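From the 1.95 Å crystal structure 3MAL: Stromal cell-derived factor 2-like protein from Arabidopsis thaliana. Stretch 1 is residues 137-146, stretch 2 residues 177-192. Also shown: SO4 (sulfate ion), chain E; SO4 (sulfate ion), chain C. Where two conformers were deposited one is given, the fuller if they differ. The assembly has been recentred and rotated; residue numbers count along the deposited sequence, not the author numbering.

Stretch 1, residues 137-146: TWKQDQRVRL
Stretch 2 (177-192) EKKADNIWLAAEGVYL

When two strands meet over only a few residues, the polar groups left unpaired at the margins must find other partners, and residues 137-146 and 177-192 of this stromal cell-derived factor 2-like protein show how. The regular pairing is a single antiparallel hydrogen-bonded pair, Val-144 with Trp-184, whose CA atoms lie 5.3 Å apart. Val-144 N donates to Trp-184 O at 2.9 Å, and Trp-184 N donates to Val-144 O at 2.8 Å, nearly straight at 173°. Both backbones are extended (phi/psi -139/164 and -129/163), and both side chains, chi1 m, emerge on the same face, with Val-144 CG2 4.3 Å from Trp-184 CB; both residues are buried, and the indole donor Trp-184 NE1 is satisfied elsewhere in the structure.

Before this pair, the first chain enters its strand from a type II turn, Lys-139 to Gln-142. Asp-141, at phi/psi 69/2, directs its N to Ala-186 O (2.8 Å, 172°), while its CA-to-CB bond points away from the second stretch. The turn's own bond, Gln-142 N to Lys-139 O, is weak at 3.3 Å. Between the turn and the second chain sits a water with four bonds: it donates to Lys-139 O and Gln-142 O, each 2.8 Å away, and accepts from Trp-138 NE1 and Ala-186 N, each at 2.9 Å. One molecule thus satisfies the NE1 of buried Trp-138, Gln-142 O and Ala-186 N, none of which has a bond across the stretches, and adds a second donor to Lys-139 O. Ala-186 points its small CB toward the first stretch, 4.0 Å from Trp-138 CZ2; Trp-138 has chi1 t.

Beyond the corner at Glu-188, the second chain returns to the contact through Tyr-191 (chi1 m). Gln-140, extended with chi1 and chi2 both t, reaches it: Tyr-191 OH donates to Gln-140 OE1 at a very short 2.4 Å. Gly-189 N makes a weak bond to the same hydroxyl, Tyr-191 OH, at 3.3 Å, and an ideal CB on Gly-189 would come within 2.3 Å of Tyr-191 CE2.

At the other end, Arg-145 (chi1 m, chi2 and chi3 t) has more of its surface covered by the other stretch than any other residue here, 119 Å². Its NH1 donates to Lys-179 O at 2.7 Å and to Asn-182 OD1 at 2.8 Å, both near the guanidinium plane, while Lys-178 CB lies over one face. Asn-182, chi1 p, uses both ends of its amide: OD1 also accepts from Lys-179 N at 2.9 Å, and ND2 donates to Glu-177 O at 2.9 Å. The loop is thereby fastened to itself as well as to the arginine. In total, 776 Å² is buried, counting both sides.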

ATOM      1  N   THR A 137      14.639  -7.212  -8.037  1.00 11.78           N
ATOM      2  CA  THR A 137      14.391  -5.806  -7.724  1.00 12.20           C
ATOM      3  C   THR A 137      12.995  -5.424  -8.217  1.00 11.66           C
ATOM      4  O   THR A 137      12.548  -5.923  -9.254  1.00 11.08           O
ATOM      5  CB  THR A 137      15.444  -4.855  -8.345  1.00 12.73           C
ATOM      6  OG1 THR A 137      15.441  -5.011  -9.760  1.00 15.55           O
ATOM      7  CG2 THR A 137      16.871  -5.127  -7.796  1.00 12.30           C
ATOM      8  N   TRP A 138      12.332  -4.546  -7.469  1.00 10.37           N
ATOM      9  CA  TRP A 138      10.972  -4.115  -7.758  1.00 10.07           C
ATOM     10  C   TRP A 138      10.964  -3.242  -9.022  1.00 10.01           C
ATOM     11  O   TRP A 138      11.768  -2.306  -9.138  1.00  9.60           O
ATOM     12  CB  TRP A 138      10.408  -3.349  -6.546  1.00  8.66           C
ATOM     13  CG  TRP A 138       8.895  -3.151  -6.501  1.00  8.53           C
ATOM     14  CD1 TRP A 138       7.948  -3.720  -7.312  1.00 10.32           C
ATOM     15  CD2 TRP A 138       8.175  -2.339  -5.567  1.00  8.98           C
ATOM     16  NE1 TRP A 138       6.689  -3.292  -6.949  1.00 10.52           N
ATOM     17  CE2 TRP A 138       6.800  -2.457  -5.873  1.00  8.37           C
ATOM     18  CE3 TRP A 138       8.563  -1.517  -4.497  1.00  7.81           C
ATOM     19  CZ2 TRP A 138       5.802  -1.775  -5.153  1.00  8.60           C
ATOM     20  CZ3 TRP A 138       7.567  -0.838  -3.767  1.00  8.06           C
ATOM     21  CH2 TRP A 138       6.201  -0.985  -4.101  1.00  8.43           C
ATOM     22  N   LYS A 139      10.061  -3.561  -9.949  1.00 10.57           N
ATOM     23  CA  LYS A 139       9.916  -2.821 -11.192  1.00 11.10           C
ATOM     24  C   LYS A 139       8.467  -2.440 -11.475  1.00 12.36           C
ATOM     25  O   LYS A 139       7.527  -3.070 -10.979  1.00 12.29           O
ATOM     26  CB  LYS A 139      10.493  -3.624 -12.382  1.00 11.40           C
ATOM     27  CG  LYS A 139      11.998  -3.890 -12.250  1.00 11.68           C
ATOM     28  CD  LYS A 139      12.489  -4.787 -13.375  1.00 11.36           C
ATOM     29  CE  LYS A 139      13.922  -5.255 -13.098  1.00 10.31           C
ATOM     30  NZ  LYS A 139      13.904  -6.293 -12.052  1.00  9.58           N
ATOM     31  N   GLN A 140       8.271  -1.404 -12.286  1.00 13.04           N
ATOM     32  CA  GLN A 140       6.936  -1.049 -12.722  1.00 14.14           C
ATOM     33  C   GLN A 140       6.286  -2.194 -13.505  1.00 15.00           C
ATOM     34  O   GLN A 140       6.944  -2.877 -14.281  1.00 15.42           O
ATOM     35  CB  GLN A 140       6.998   0.208 -13.585  1.00 15.16           C
ATOM     36  CG  GLN A 140       5.659   0.636 -14.104  1.00 17.40           C
ATOM     37  CD  GLN A 140       5.745   1.903 -14.944  1.00 23.57           C
ATOM     38  OE1 GLN A 140       5.782   3.013 -14.417  1.00 23.58           O
ATOM     39  NE2 GLN A 140       5.731   1.733 -16.262  1.00 23.99           N
ATOM     40  N   ASP A 141       5.002  -2.407 -13.284  1.00 15.59           N
ATOM     41  CA  ASP A 141       4.259  -3.483 -13.920  1.00 17.11           C
ATOM     42  C   ASP A 141       4.597  -4.884 -13.515  1.00 16.54           C
ATOM     43  O   ASP A 141       3.999  -5.781 -14.075  1.00 17.34           O
ATOM     44  CB  ASP A 141       4.329  -3.452 -15.455  1.00 18.19           C
ATOM     45  CG  ASP A 141       3.887  -2.156 -16.011  1.00 22.64           C
ATOM     46  OD1 ASP A 141       4.740  -1.423 -16.551  1.00 29.43           O
ATOM     47  OD2 ASP A 141       2.686  -1.845 -15.894  1.00 26.98           O
ATOM     48  N   GLN A 142       5.514  -5.145 -12.588  1.00 16.12           N
ATOM     49  CA  GLN A 142       5.681  -6.572 -12.231  1.00 15.05           C
ATOM     50  C   GLN A 142       4.702  -6.953 -11.134  1.00 14.07           C
ATOM     51  O   GLN A 142       4.312  -6.121 -10.321  1.00 12.73           O
ATOM     52  CB  GLN A 142       7.125  -7.006 -11.858  1.00 16.17           C
ATOM     53  CG  GLN A 142       7.666  -6.221 -10.808  1.00 17.78           C
ATOM     54  CD  GLN A 142       8.926  -6.732 -10.158  1.00 15.85           C
ATOM     55  OE1 GLN A 142       9.856  -7.334 -10.748  1.00 17.51           O
ATOM     56  NE2 GLN A 142       9.008  -6.391  -8.940  1.00 13.01           N
ATOM     57  N   ARG A 143       4.330  -8.223 -11.088  1.00 12.17           N
ATOM     58  CA  ARG A 143       3.328  -8.687 -10.145  1.00 11.54           C
ATOM     59  C   ARG A 143       3.980  -8.874  -8.782  1.00 10.47           C
ATOM     60  O   ARG A 143       5.031  -9.527  -8.668  1.00  9.38           O
ATOM     61  CB  ARG A 143       2.728  -9.992 -10.664  1.00 11.67           C
ATOM     62  CG  ARG A 143       1.994  -9.818 -12.008  1.00 14.65           C
ATOM     63  CD  ARG A 143       1.741 -11.153 -12.708  1.00 17.50           C
ATOM     64  NE  ARG A 143       0.408 -11.645 -12.378  1.00 22.29           N
ATOM     65  CZ  ARG A 143       0.144 -12.651 -11.550  1.00 25.48           C
ATOM     66  NH1 ARG A 143       1.136 -13.315 -10.959  1.00 28.21           N
ATOM     67  NH2 ARG A 143      -1.120 -12.998 -11.324  1.00 25.92           N
ATOM     68  N   VAL A 144       3.382  -8.261  -7.757  1.00  9.22           N
ATOM     69  CA  VAL A 144       3.944  -8.306  -6.394  1.00  8.29           C
ATOM     70  C   VAL A 144       2.812  -8.490  -5.389  1.00  8.29           C
ATOM     71  O   VAL A 144       1.631  -8.286  -5.702  1.00  7.91           O
ATOM     72  CB  VAL A 144       4.750  -6.991  -6.017  1.00  7.28           C
ATOM     73  CG1 VAL A 144       5.877  -6.724  -7.021  1.00  6.16           C
ATOM     74  CG2 VAL A 144       3.812  -5.756  -5.916  1.00  6.02           C
ATOM     75  N   ARG A 145       3.186  -8.871  -4.175  1.00  8.96           N
ATOM     76  CA  ARG A 145       2.262  -8.838  -3.035  1.00  8.67           C
ATOM     77  C   ARG A 145       2.957  -7.989  -1.996  1.00  8.66           C
ATOM     78  O   ARG A 145       4.184  -7.859  -2.029  1.00  9.26           O
ATOM     79  CB  ARG A 145       2.009 -10.248  -2.483  1.00  8.49           C
ATOM     80  CG  ARG A 145       1.321 -11.187  -3.473  1.00  9.86           C
ATOM     81  CD  ARG A 145       0.869 -12.522  -2.826  1.00 14.82           C
ATOM     82  NE  ARG A 145       0.887 -13.597  -3.828  1.00 20.53           N
ATOM     83  CZ  ARG A 145      -0.149 -13.983  -4.563  1.00 19.24           C
ATOM     84  NH1 ARG A 145      -1.330 -13.424  -4.427  1.00 22.36           N
ATOM     85  NH2 ARG A 145       0.003 -14.960  -5.422  1.00 22.65           N
ATOM     86  N   LEU A 146       2.181  -7.406  -1.087  1.00  8.91           N
ATOM     87  CA  LEU A 146       2.734  -6.730   0.094  1.00  8.31           C
ATOM     88  C   LEU A 146       2.143  -7.388   1.339  1.00  9.04           C
ATOM     89  O   LEU A 146       0.924  -7.373   1.561  1.00  7.90           O
ATOM     90  CB  LEU A 146       2.391  -5.246   0.058  1.00  8.76           C
ATOM     91  CG  LEU A 146       3.069  -4.417  -1.037  1.00  9.71           C
ATOM     92  CD1 LEU A 146       2.336  -3.119  -1.192  1.00 11.87           C
ATOM     93  CD2 LEU A 146       4.535  -4.187  -0.699  1.00 12.44           C
ATOM     94  N   GLU A 177      -4.355 -15.584   3.228  1.00 12.51           N
ATOM     95  CA  GLU A 177      -3.958 -16.467   2.129  1.00 12.97           C
ATOM     96  C   GLU A 177      -3.612 -15.707   0.845  1.00 12.75           C
ATOM     97  O   GLU A 177      -4.277 -14.726   0.492  1.00 11.85           O
ATOM     98  CB  GLU A 177      -5.118 -17.436   1.782  1.00 12.87           C
ATOM     99  CG  GLU A 177      -5.537 -18.371   2.922  1.00 15.95           C
ATOM    100  CD  GLU A 177      -6.304 -17.655   4.018  1.00 19.06           C
ATOM    101  OE1 GLU A 177      -7.171 -16.812   3.715  1.00 22.37           O
ATOM    102  OE2 GLU A 177      -6.026 -17.919   5.184  1.00 19.63           O
ATOM    103  N   LYS A 178      -2.638 -16.236   0.103  1.00 12.46           N
ATOM    104  CA  LYS A 178      -2.335 -15.741  -1.243  1.00 13.10           C
ATOM    105  C   LYS A 178      -3.488 -16.057  -2.169  1.00 13.65           C
ATOM    106  O   LYS A 178      -3.949 -17.207  -2.246  1.00 13.42           O
ATOM    107  CB  LYS A 178      -1.036 -16.356  -1.789  1.00 13.33           C
ATOM    108  CG  LYS A 178       0.170 -16.094  -0.925  1.00 13.97           C
ATOM    109  CD  LYS A 178       1.462 -16.483  -1.665  1.00 18.33           C
ATOM    110  CE  LYS A 178       2.645 -15.943  -0.915  1.00 21.55           C
ATOM    111  NZ  LYS A 178       3.922 -16.185  -1.659  1.00 25.62           N
ATOM    112  N   LYS A 179      -4.000 -15.030  -2.836  1.00 13.14           N
ATOM    113  CA  LYS A 179      -5.064 -15.207  -3.807  1.00 13.66           C
ATOM    114  C   LYS A 179      -4.850 -14.252  -4.961  1.00 13.16           C
ATOM    115  O   LYS A 179      -4.028 -13.328  -4.872  1.00 13.63           O
ATOM    116  CB  LYS A 179      -6.439 -14.916  -3.175  1.00 14.18           C
ATOM    117  CG  LYS A 179      -6.833 -15.824  -2.018  1.00 17.36           C
ATOM    118  CD  LYS A 179      -8.256 -15.473  -1.538  1.00 21.27           C
ATOM    119  CE  LYS A 179      -8.694 -16.404  -0.414  1.00 23.22           C
ATOM    120  NZ  LYS A 179     -10.075 -16.101   0.098  1.00 25.06           N
ATOM    121  N   ALA A 180      -5.610 -14.448  -6.034  1.00 12.82           N
ATOM    122  CA  ALA A 180      -5.572 -13.547  -7.189  1.00 11.70           C
ATOM    123  C   ALA A 180      -5.856 -12.086  -6.780  1.00 11.28           C
ATOM    124  O   ALA A 180      -5.248 -11.158  -7.314  1.00 10.79           O
ATOM    125  CB  ALA A 180      -6.568 -14.021  -8.244  1.00 11.30           C
ATOM    126  N   ASP A 181      -6.763 -11.906  -5.818  1.00 10.72           N
ATOM    127  CA  ASP A 181      -7.158 -10.567  -5.339  1.00 11.06           C
ATOM    128  C   ASP A 181      -6.167  -9.940  -4.359  1.00 10.06           C
ATOM    129  O   ASP A 181      -6.460  -8.887  -3.782  1.00 10.16           O
ATOM    130  CB  ASP A 181      -8.542 -10.609  -4.665  1.00 11.53           C
ATOM    131  CG  ASP A 181      -9.695 -10.710  -5.660  1.00 15.68           C
ATOM    132  OD1 ASP A 181      -9.612 -10.167  -6.775  1.00 16.68           O
ATOM    133  OD2 ASP A 181     -10.714 -11.332  -5.302  1.00 18.51           O
ATOM    134  N   ASN A 182      -5.007 -10.560  -4.131  1.00  9.80           N
ATOM    135  CA  ASN A 182      -3.940  -9.820  -3.430  1.00  9.27           C
ATOM    136  C   ASN A 182      -2.646  -9.640  -4.233  1.00  9.31           C
ATOM    137  O   ASN A 182      -1.573  -9.453  -3.675  1.00  9.08           O
ATOM    138  CB  ASN A 182      -3.723 -10.251  -1.949  1.00  9.77           C
ATOM    139  CG  ASN A 182      -3.708 -11.748  -1.740  1.00 10.72           C
ATOM    140  OD1 ASN A 182      -2.845 -12.456  -2.272  1.00  9.61           O
ATOM    141  ND2 ASN A 182      -4.634 -12.242  -0.894  1.00  8.84           N
ATOM    142  N   ILE A 183      -2.766  -9.697  -5.552  1.00  8.83           N
ATOM    143  CA  ILE A 183      -1.646  -9.313  -6.385  0.50  9.53           C
ATOM    144  C   ILE A 183      -1.806  -7.855  -6.821  1.00  8.92           C
ATOM    145  O   ILE A 183      -2.912  -7.374  -7.142  1.00  8.94           O
ATOM    146  CB  ILE A 183      -1.400 -10.296  -7.555  0.50  9.70           C
ATOM    147  CG1 ILE A 183      -0.099  -9.945  -8.297  0.50 10.44           C
ATOM    148  CG2 ILE A 183      -2.598 -10.362  -8.476  0.50 11.43           C
ATOM    149  CD1 ILE A 183      -0.245  -8.888  -9.372  0.50 12.31           C
ATOM    150  N   TRP A 184      -0.695  -7.133  -6.752  1.00  8.91           N
ATOM    151  CA  TRP A 184      -0.660  -5.714  -7.098  1.00  9.70           C
ATOM    152  C   TRP A 184       0.468  -5.438  -8.100  1.00  9.69           C
ATOM    153  O   TRP A 184       1.388  -6.240  -8.252  1.00  9.17           O
ATOM    154  CB  TRP A 184      -0.439  -4.863  -5.833  1.00  8.99           C
ATOM    155  CG  TRP A 184      -1.566  -4.979  -4.824  1.00  9.22           C
ATOM    156  CD1 TRP A 184      -1.768  -5.992  -3.927  1.00  7.84           C
ATOM    157  CD2 TRP A 184      -2.639  -4.043  -4.614  1.00  8.50           C
ATOM    158  NE1 TRP A 184      -2.897  -5.745  -3.175  1.00  8.99           N
ATOM    159  CE2 TRP A 184      -3.449  -4.560  -3.576  1.00  8.41           C
ATOM    160  CE3 TRP A 184      -2.995  -2.831  -5.205  1.00  8.38           C
ATOM    161  CZ2 TRP A 184      -4.596  -3.893  -3.113  1.00  8.53           C
ATOM    162  CZ3 TRP A 184      -4.134  -2.162  -4.748  1.00  8.06           C
ATOM    163  CH2 TRP A 184      -4.915  -2.695  -3.707  1.00  8.00           C
ATOM    164  N   LEU A 185       0.382  -4.280  -8.750  1.00 10.24           N
ATOM    165  CA  LEU A 185       1.366  -3.808  -9.728  1.00 11.39           C
ATOM    166  C   LEU A 185       1.665  -2.312  -9.466  1.00 11.43           C
ATOM    167  O   LEU A 185       0.741  -1.490  -9.359  1.00 11.17           O
ATOM    168  CB  LEU A 185       0.807  -3.983 -11.153  1.00 12.05           C
ATOM    169  CG  LEU A 185       0.259  -5.389 -11.496  1.00 15.28           C
ATOM    170  CD1 LEU A 185      -1.034  -5.349 -12.289  1.00 18.76           C
ATOM    171  CD2 LEU A 185       1.271  -6.208 -12.234  1.00 18.61           C
ATOM    172  N   ALA A 186       2.936  -1.959  -9.345  1.00 11.96           N
ATOM    173  CA  ALA A 186       3.288  -0.542  -9.307  1.00 13.15           C
ATOM    174  C   ALA A 186       3.150   0.052 -10.707  1.00 14.44           C
ATOM    175  O   ALA A 186       3.600  -0.539 -11.703  1.00 14.30           O
ATOM    176  CB  ALA A 186       4.706  -0.326  -8.744  1.00 13.02           C
ATOM    177  N   ALA A 187       2.518   1.222 -10.781  1.00 16.28           N
ATOM    178  CA  ALA A 187       2.337   1.925 -12.070  1.00 17.00           C
ATOM    179  C   ALA A 187       2.424   3.459 -11.945  1.00 17.29           C
ATOM    180  O   ALA A 187       2.463   4.022 -10.823  1.00 17.35           O
ATOM    181  CB  ALA A 187       1.001   1.520 -12.676  1.00 18.04           C
ATOM    182  N   GLU A 188       2.444   4.147 -13.083  1.00 17.08           N
ATOM    183  CA  GLU A 188       2.327   5.611 -13.089  1.00 17.92           C
ATOM    184  C   GLU A 188       3.313   6.320 -12.166  1.00 17.33           C
ATOM    185  O   GLU A 188       3.025   7.394 -11.660  1.00 18.96           O
ATOM    186  CB  GLU A 188       0.903   6.050 -12.716  1.00 18.05           C
ATOM    187  CG  GLU A 188      -0.059   5.701 -13.775  1.00 21.79           C
ATOM    188  CD  GLU A 188      -1.498   6.041 -13.452  1.00 25.48           C
ATOM    189  OE1 GLU A 188      -1.819   7.139 -12.933  1.00 28.90           O
ATOM    190  OE2 GLU A 188      -2.336   5.195 -13.778  1.00 28.25           O
ATOM    191  N   GLY A 189       4.475   5.734 -11.951  1.00 15.84           N
ATOM    192  CA  GLY A 189       5.359   6.283 -10.942  1.00 14.28           C
ATOM    193  C   GLY A 189       6.362   7.302 -11.438  1.00 13.59           C
ATOM    194  O   GLY A 189       6.502   7.530 -12.638  1.00 12.84           O
ATOM    195  N   VAL A 190       7.026   7.952 -10.490  1.00 12.25           N
ATOM    196  CA  VAL A 190       8.200   8.741 -10.787  1.00 11.92           C
ATOM    197  C   VAL A 190       9.324   8.113  -9.986  1.00 11.78           C
ATOM    198  O   VAL A 190       9.307   8.134  -8.749  1.00 11.82           O
ATOM    199  CB  VAL A 190       8.003  10.223 -10.417  1.00 11.79           C
ATOM    200  CG1 VAL A 190       9.320  10.995 -10.580  1.00 10.39           C
ATOM    201  CG2 VAL A 190       6.895  10.840 -11.279  1.00 12.22           C
ATOM    202  N   TYR A 191      10.288   7.530 -10.684  1.00 11.72           N
ATOM    203  CA  TYR A 191      11.324   6.737 -10.032  1.00 11.35           C
ATOM    204  C   TYR A 191      12.671   7.473  -9.953  1.00 11.18           C
ATOM    205  O   TYR A 191      13.210   7.929 -10.982  1.00 10.26           O
ATOM    206  CB  TYR A 191      11.449   5.366 -10.712  1.00 12.23           C
ATOM    207  CG  TYR A 191      10.091   4.737 -11.055  1.00 13.15           C
ATOM    208  CD1 TYR A 191       9.707   4.555 -12.381  1.00 16.29           C
ATOM    209  CD2 TYR A 191       9.200   4.348 -10.060  1.00 17.07           C
ATOM    210  CE1 TYR A 191       8.478   4.001 -12.713  1.00 17.73           C
ATOM    211  CE2 TYR A 191       7.956   3.777 -10.382  1.00 18.60           C
ATOM    212  CZ  TYR A 191       7.609   3.615 -11.711  1.00 18.90           C
ATOM    213  OH  TYR A 191       6.394   3.068 -12.060  1.00 22.54           O
ATOM    214  N   LEU A 192      13.184   7.626  -8.727  1.00 10.49           N
ATOM    215  CA  LEU A 192      14.437   8.328  -8.521  1.00 10.89           C
ATOM    216  C   LEU A 192      15.570   7.526  -9.169  1.00 12.13           C
ATOM    217  O   LEU A 192      15.506   6.278  -9.226  1.00 12.17           O
ATOM    218  CB  LEU A 192      14.712   8.577  -7.036  1.00 10.22           C
ATOM    219  CG  LEU A 192      13.757   9.474  -6.227  1.00  9.19           C
ATOM    220  CD1 LEU A 192      14.412   9.805  -4.892  1.00 10.30           C
ATOM    221  CD2 LEU A 192      13.361  10.782  -7.004  1.00  9.44           C
TER
HETATM  222  S   SO4 E   3      16.905  -8.609 -11.363  1.00 29.74           S
HETATM  223  O1  SO4 E   3      16.138  -9.818 -11.123  1.00 27.19           O
HETATM  224  O2  SO4 E   3      18.247  -8.783 -10.809  1.00 29.26           O
HETATM  225  O3  SO4 E   3      16.930  -8.374 -12.812  1.00 29.19           O
HETATM  226  O4  SO4 E   3      16.259  -7.489 -10.692  1.00 28.84           O
HETATM  227  S   SO4 C   1      11.545  -9.067 -13.667  1.00 16.64           S
HETATM  228  O1  SO4 C   1      12.002 -10.369 -14.145  1.00 16.74           O
HETATM  229  O2  SO4 C   1      12.507  -8.587 -12.715  1.00 15.39           O
HETATM  230  O3  SO4 C   1      11.373  -8.148 -14.778  1.00 16.32           O
HETATM  231  O4  SO4 C   1      10.278  -9.251 -12.978  1.00 18.64           O
HETATM  232  O   HOH W   1       5.262  -3.683  -9.469  1.00  7.46           O
HETATM  233  O   HOH W   2      -0.505  -8.329  -1.357  1.00  7.82           O